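Local atomic coordinates of ribonucleoside-diphosphate reductase (Sulfolobus acidocaldarius DSM 639, PDB entry 6QRZ), a protein that probably acts as an R2-like ligand-binding oxidase, carrying a manganese and an iron ion within a ferritin-like helical fold. Residues A[241-246]-A[301-306]. Sequence-based numbering, arbitrary orientation.
Sequences RLIVEN and RALKMT
Two peptide carbonyls, of Ala302 and Met305, are the flat groups that Val244 meets; neither segment brings an aromatic ring to the contact. The CG1 methyl of Val244 comes within 3.6 Å of Ala302 O and lies at the same distance from Met305 O, standing well off the plane of the Met305 carbonyl but rising less from that of Ala302. With CG1 anti to its own carbonyl carbon (chi1 -59°), Val244 brings this branch up to both oxygens, which sit on the same side of the methyl, and Met305 CB lies 4.2 Å from it.

The oxygens belong to opposite ends of a type II beta turn, Ala302 to Met305, closed by a weak bond from Met305 N to Ala302 O. Beside it, Ile243 packs its CB at 3.8 Å from Ala302 CB. Its CG2, anti to the backbone N, touches Leu303 CD2 at 3.6 Å as the two side chains cross at a slant. Leu303 starts away from helix 215-245, and its branched end returns to make this touch.

Ile250 and Tyr251 of helix 247-261 extend the apolar patch, against Ile243 and Leu303 respectively. In this ferritin-like fold, the contact sets the chain after helix 281-301 against the end of helix 215-245, which also carries the metal ligands Glu228 and His231. It is a small, partly buried apolar join, with Ile243 and Ala302 its buried part and no hydrogen bond between the segments.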
loop_
_atom_site.group_PDB
_atom_site.type_symbol
_atom_site.label_atom_id
_atom_site.label_comp_id
_atom_site.label_asym_id
_atom_site.label_seq_id
_atom_site.Cartn_x
_atom_site.Cartn_y
_atom_site.Cartn_z
ATOM N N ARG A 241 -18.201 -12.677 0.515
ATOM C CA ARG A 241 -18.322 -12.570 1.964
ATOM C C ARG A 241 -19.514 -11.709 2.360
ATOM O O ARG A 241 -20.122 -11.933 3.411
ATOM C CB ARG A 241 -17.033 -12.003 2.561
ATOM C CG ARG A 241 -17.022 -11.943 4.080
ATOM C CD ARG A 241 -15.700 -11.415 4.607
ATOM N NE ARG A 241 -15.452 -10.034 4.200
ATOM C CZ ARG A 241 -15.850 -8.970 4.892
ATOM N NH1 ARG A 241 -16.519 -9.126 6.026
ATOM N NH2 ARG A 241 -15.579 -7.750 4.449
ATOM N N LEU A 242 -19.865 -10.724 1.531
ATOM C CA LEU A 242 -21.036 -9.903 1.813
ATOM C C LEU A 242 -22.329 -10.602 1.414
ATOM O O LEU A 242 -23.374 -10.354 2.025
ATOM C CB LEU A 242 -20.916 -8.560 1.095
ATOM C CG LEU A 242 -19.741 -7.673 1.507
ATOM C CD1 LEU A 242 -19.652 -6.465 0.590
ATOM C CD2 LEU A 242 -19.877 -7.239 2.959
ATOM N N ILE A 243 -22.281 -11.474 0.399
ATOM C CA ILE A 243 -23.457 -12.243 -0.007
ATOM C C ILE A 243 -23.685 -13.456 0.884
ATOM O O ILE A 243 -24.704 -14.143 0.741
ATOM C CB ILE A 243 -23.315 -12.621 -1.499
ATOM C CG1 ILE A 243 -23.019 -11.375 -2.331
ATOM C CG2 ILE A 243 -24.588 -13.243 -2.052
ATOM C CD1 ILE A 243 -22.843 -11.651 -3.809
ATOM N N VAL A 244 -22.780 -13.735 1.819
ATOM C CA VAL A 244 -23.017 -14.766 2.819
ATOM C C VAL A 244 -23.292 -14.186 4.202
ATOM O O VAL A 244 -23.885 -14.884 5.039
ATOM C CB VAL A 244 -21.851 -15.775 2.886
ATOM C CG1 VAL A 244 -21.650 -16.446 1.535
ATOM C CG2 VAL A 244 -20.577 -15.095 3.349
ATOM N N GLU A 245 -22.889 -12.943 4.472
ATOM C CA GLU A 245 -23.212 -12.293 5.736
ATOM C C GLU A 245 -24.525 -11.524 5.676
ATOM O O GLU A 245 -25.225 -11.427 6.691
ATOM C CB GLU A 245 -22.080 -11.348 6.151
ATOM C CG GLU A 245 -20.784 -12.052 6.535
ATOM C CD GLU A 245 -19.654 -11.080 6.834
ATOM O OE1 GLU A 245 -19.850 -9.860 6.653
ATOM O OE2 GLU A 245 -18.568 -11.537 7.250
ATOM N N ASN A 246 -24.875 -10.975 4.501
ATOM C CA ASN A 246 -26.146 -10.294 4.264
ATOM C C ASN A 246 -26.587 -10.646 2.840
ATOM O O ASN A 246 -26.574 -9.824 1.930
ATOM C CB ASN A 246 -26.026 -8.780 4.457
ATOM C CG ASN A 246 -25.861 -8.385 5.912
ATOM O OD1 ASN A 246 -26.520 -8.933 6.796
ATOM N ND2 ASN A 246 -24.979 -7.425 6.168
ATOM N N ARG A 301 -23.011 -17.573 -7.401
ATOM C CA ARG A 301 -22.427 -18.740 -6.750
ATOM C C ARG A 301 -22.380 -18.564 -5.238
ATOM O O ARG A 301 -22.510 -19.542 -4.493
ATOM C CB ARG A 301 -21.024 -18.998 -7.298
ATOM C CG ARG A 301 -20.383 -20.289 -6.813
ATOM C CD ARG A 301 -21.056 -21.500 -7.434
ATOM N NE ARG A 301 -20.909 -21.517 -8.887
ATOM C CZ ARG A 301 -21.504 -22.394 -9.689
ATOM N NH1 ARG A 301 -22.296 -23.330 -9.182
ATOM N NH2 ARG A 301 -21.311 -22.335 -11.000
ATOM N N ALA A 302 -22.205 -17.326 -4.770
ATOM C CA ALA A 302 -22.141 -17.060 -3.339
ATOM C C ALA A 302 -23.479 -17.266 -2.644
ATOM O O ALA A 302 -23.503 -17.479 -1.427
ATOM C CB ALA A 302 -21.654 -15.633 -3.091
ATOM N N LEU A 303 -24.584 -17.202 -3.380
ATOM C CA LEU A 303 -25.897 -17.359 -2.774
ATOM C C LEU A 303 -26.085 -18.775 -2.241
ATOM O O LEU A 303 -25.579 -19.749 -2.806
ATOM C CB LEU A 303 -26.992 -17.027 -3.787
ATOM C CG LEU A 303 -27.190 -15.539 -4.075
ATOM C CD1 LEU A 303 -28.104 -15.339 -5.268
ATOM C CD2 LEU A 303 -27.756 -14.840 -2.850
ATOM N N LYS A 304 -26.817 -18.873 -1.130
ATOM C CA LYS A 304 -27.115 -20.147 -0.475
ATOM C C LYS A 304 -25.846 -20.893 -0.070
ATOM O O LYS A 304 -25.823 -22.126 -0.035
ATOM C CB LYS A 304 -28.000 -21.034 -1.358
ATOM C CG LYS A 304 -29.329 -20.398 -1.740
ATOM C CD LYS A 304 -30.180 -21.345 -2.567
ATOM C CE LYS A 304 -30.507 -22.608 -1.793
ATOM N NZ LYS A 304 -31.362 -23.526 -2.589
ATOM N N MET A 305 -24.784 -20.156 0.240
ATOM C CA MET A 305 -23.539 -20.732 0.726
ATOM C C MET A 305 -23.349 -20.386 2.197
ATOM O O MET A 305 -23.659 -19.272 2.630
ATOM C CB MET A 305 -22.337 -20.236 -0.084
ATOM C CG MET A 305 -22.086 -21.021 -1.362
ATOM S SD MET A 305 -20.509 -20.608 -2.134
ATOM C CE MET A 305 -20.443 -21.831 -3.442
ATOM N N THR A 306 -22.839 -21.349 2.956
ATOM C CA THR A 306 -22.622 -21.139 4.378
ATOM C C THR A 306 -21.439 -20.195 4.590
ATOM O O THR A 306 -20.416 -20.319 3.909
ATOM C CB THR A 306 -22.362 -22.475 5.077
ATOM O OG1 THR A 306 -23.466 -23.360 4.845
ATOM C CG2 THR A 306 -22.183 -22.281 6.578
#